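Local coordinates for putative sugar binding protein (Geobacillus stearothermophilus, PDB 6GUQ) that binds glucose and galactose in the cleft between its two lobes, probably as the sugar-binding component of a bacterial uptake system, at residues G90-G95 with V116-D121. Numbering follows the deposited sequence.
Sequences GIITQG and VTIDTD. With BGC (beta-D-glucopyranose), chain B.
Gln94 reaches across to Asp119 where two parallel strands run out beside the sugar. Its CB comes near Ile118 O and Thr120 CB. Gln94 CG, swung beside its own backbone N (chi1 -81°), comes 3.4 Å from Ile118 O and 3.9 Å from Thr120 CB. The chain then runs extended to CD, near Asp119 OD1 and Thr120 OG1, with the amide plane turned 67° from the Asp119 carboxylate. At the tip, Gln94 NE2 gives a bent hydrogen bond to Asp119 OD1 (3.0 Å) from above the carboxylate plane and another to Glu38 OE1, and lies 3.1 Å from glucose O3. Thr120 OG1 donates to Asp119 OD1 from the opposite face, so OD1 is held from both faces, while OD1 and OD2 accept hydrogen bonds from glucose O3 and O2. Gln94 thus probably helps to hold two sugar-binding residues, Glu38 and Asp119. Further back, Thr93 N to Val116 O (3.2 Å) and Ile118 N to Thr93 O join the strands; Gly95 N to Thr120 O (2.7 Å) ties the loops. Strands 90-93 and 115-118, linked by helix 98-109, form a beta-alpha-beta unit; Ile92, Val116 and Ile118 face helix 269-284, Thr93 packs on helix 73-84, and Gln94 touches His76 of that helix and His167 of helix 166-179.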
loop_
_atom_site.group_PDB
_atom_site.type_symbol
_atom_site.label_atom_id
_atom_site.label_comp_id
_atom_site.label_asym_id
_atom_site.label_seq_id
_atom_site.Cartn_x
_atom_site.Cartn_y
_atom_site.Cartn_z
ATOM N N GLY A 90 2.973 18.540 13.862
ATOM C CA GLY A 90 2.538 18.047 12.566
ATOM C C GLY A 90 2.187 16.573 12.614
ATOM O O GLY A 90 2.787 15.817 13.386
ATOM N N ILE A 91 1.235 16.155 11.781
ATOM C CA ILE A 91 0.723 14.790 11.777
ATOM C C ILE A 91 0.894 14.206 10.382
ATOM O O ILE A 91 0.479 14.822 9.392
ATOM C CB ILE A 91 -0.751 14.750 12.213
ATOM C CG1 ILE A 91 -0.869 15.223 13.663
ATOM C CG2 ILE A 91 -1.327 13.357 12.028
ATOM C CD1 ILE A 91 -2.260 15.101 14.237
ATOM N N ILE A 92 1.508 13.024 10.308
ATOM C CA ILE A 92 1.703 12.280 9.066
ATOM C C ILE A 92 0.852 11.016 9.127
ATOM O O ILE A 92 1.024 10.187 10.031
ATOM C CB ILE A 92 3.185 11.943 8.841
ATOM C CG1 ILE A 92 4.016 13.225 8.865
ATOM C CG2 ILE A 92 3.376 11.194 7.514
ATOM C CD1 ILE A 92 5.508 12.987 8.761
ATOM N N THR A 93 -0.053 10.859 8.158
ATOM C CA THR A 93 -1.013 9.762 8.171
ATOM C C THR A 93 -1.454 9.432 6.751
ATOM O O THR A 93 -1.380 10.269 5.848
ATOM C CB THR A 93 -2.256 10.108 9.008
ATOM O OG1 THR A 93 -3.162 8.991 9.021
ATOM C CG2 THR A 93 -2.968 11.307 8.409
ATOM N N GLN A 94 -1.947 8.203 6.585
ATOM C CA GLN A 94 -2.720 7.832 5.407
ATOM C C GLN A 94 -4.031 8.603 5.363
ATOM O O GLN A 94 -4.627 8.918 6.395
ATOM C CB GLN A 94 -3.074 6.336 5.414
ATOM C CG GLN A 94 -2.024 5.354 4.955
ATOM C CD GLN A 94 -2.421 3.904 5.338
ATOM O OE1 GLN A 94 -2.726 3.626 6.503
ATOM N NE2 GLN A 94 -2.442 3.002 4.358
ATOM N N GLY A 95 -4.510 8.853 4.148
ATOM C CA GLY A 95 -5.838 9.403 3.962
ATOM C C GLY A 95 -6.769 8.308 3.507
ATOM O O GLY A 95 -7.220 8.282 2.356
ATOM N N VAL A 116 0.482 15.991 6.596
ATOM C CA VAL A 116 1.076 15.424 5.388
ATOM C C VAL A 116 0.535 14.004 5.235
ATOM O O VAL A 116 0.706 13.171 6.132
ATOM C CB VAL A 116 2.611 15.422 5.456
ATOM C CG1 VAL A 116 3.197 14.498 4.386
ATOM C CG2 VAL A 116 3.173 16.835 5.312
ATOM N N THR A 117 -0.128 13.727 4.112
ATOM C CA THR A 117 -0.548 12.366 3.818
ATOM C C THR A 117 0.633 11.533 3.325
ATOM O O THR A 117 1.543 12.043 2.656
ATOM C CB THR A 117 -1.675 12.323 2.778
ATOM O OG1 THR A 117 -1.313 13.062 1.611
ATOM C CG2 THR A 117 -2.966 12.864 3.348
ATOM N N ILE A 118 0.610 10.238 3.668
ATOM C CA ILE A 118 1.660 9.294 3.304
ATOM C C ILE A 118 0.999 8.013 2.808
ATOM O O ILE A 118 -0.021 7.580 3.359
ATOM C CB ILE A 118 2.615 9.023 4.493
ATOM C CG1 ILE A 118 3.849 8.252 4.041
ATOM C CG2 ILE A 118 1.938 8.245 5.618
ATOM C CD1 ILE A 118 4.956 8.237 5.103
ATOM N N ASP A 119 1.545 7.447 1.717
ATOM C CA ASP A 119 1.203 6.106 1.218
ATOM C C ASP A 119 -0.170 6.061 0.544
ATOM O O ASP A 119 -0.335 5.447 -0.521
ATOM C CB ASP A 119 1.307 5.093 2.372
ATOM C CG ASP A 119 0.776 3.706 2.016
ATOM O OD1 ASP A 119 -0.449 3.487 2.157
ATOM O OD2 ASP A 119 1.585 2.835 1.618
ATOM N N THR A 120 -1.156 6.721 1.143
ATOM C CA THR A 120 -2.507 6.819 0.599
ATOM C C THR A 120 -2.968 8.262 0.742
ATOM O O THR A 120 -3.002 8.788 1.861
ATOM C CB THR A 120 -3.466 5.874 1.338
ATOM O OG1 THR A 120 -2.912 4.552 1.366
ATOM C CG2 THR A 120 -4.829 5.849 0.668
ATOM N N ASP A 121 -3.318 8.901 -0.378
ATOM C CA ASP A 121 -3.657 10.319 -0.378
ATOM C C ASP A 121 -5.159 10.521 -0.178
ATOM O O ASP A 121 -5.977 9.622 -0.431
ATOM C CB ASP A 121 -3.206 10.989 -1.688
ATOM C CG ASP A 121 -3.191 12.548 -1.607
ATOM O OD1 ASP A 121 -3.185 13.106 -0.477
ATOM O OD2 ASP A 121 -3.177 13.212 -2.681
HETATM C C2 BGC B . 0.260 -0.584 1.231
HETATM C C3 BGC B . -0.057 -0.205 2.637
HETATM C C4 BGC B . -0.706 -1.366 3.324
HETATM C C5 BGC B . 0.198 -2.577 3.334
HETATM C C6 BGC B . -0.575 -3.710 3.942
HETATM C C1 BGC B . 1.102 -1.846 1.142
HETATM O O1 BGC B . 1.097 -2.280 -0.147
HETATM O O2 BGC B . 0.975 0.446 0.517
HETATM O O3 BGC B . -1.076 0.817 2.615
HETATM O O4 BGC B . -1.023 -1.082 4.685
HETATM O O5 BGC B . 0.565 -2.959 1.972
HETATM O O6 BGC B . 0.303 -4.772 4.155
#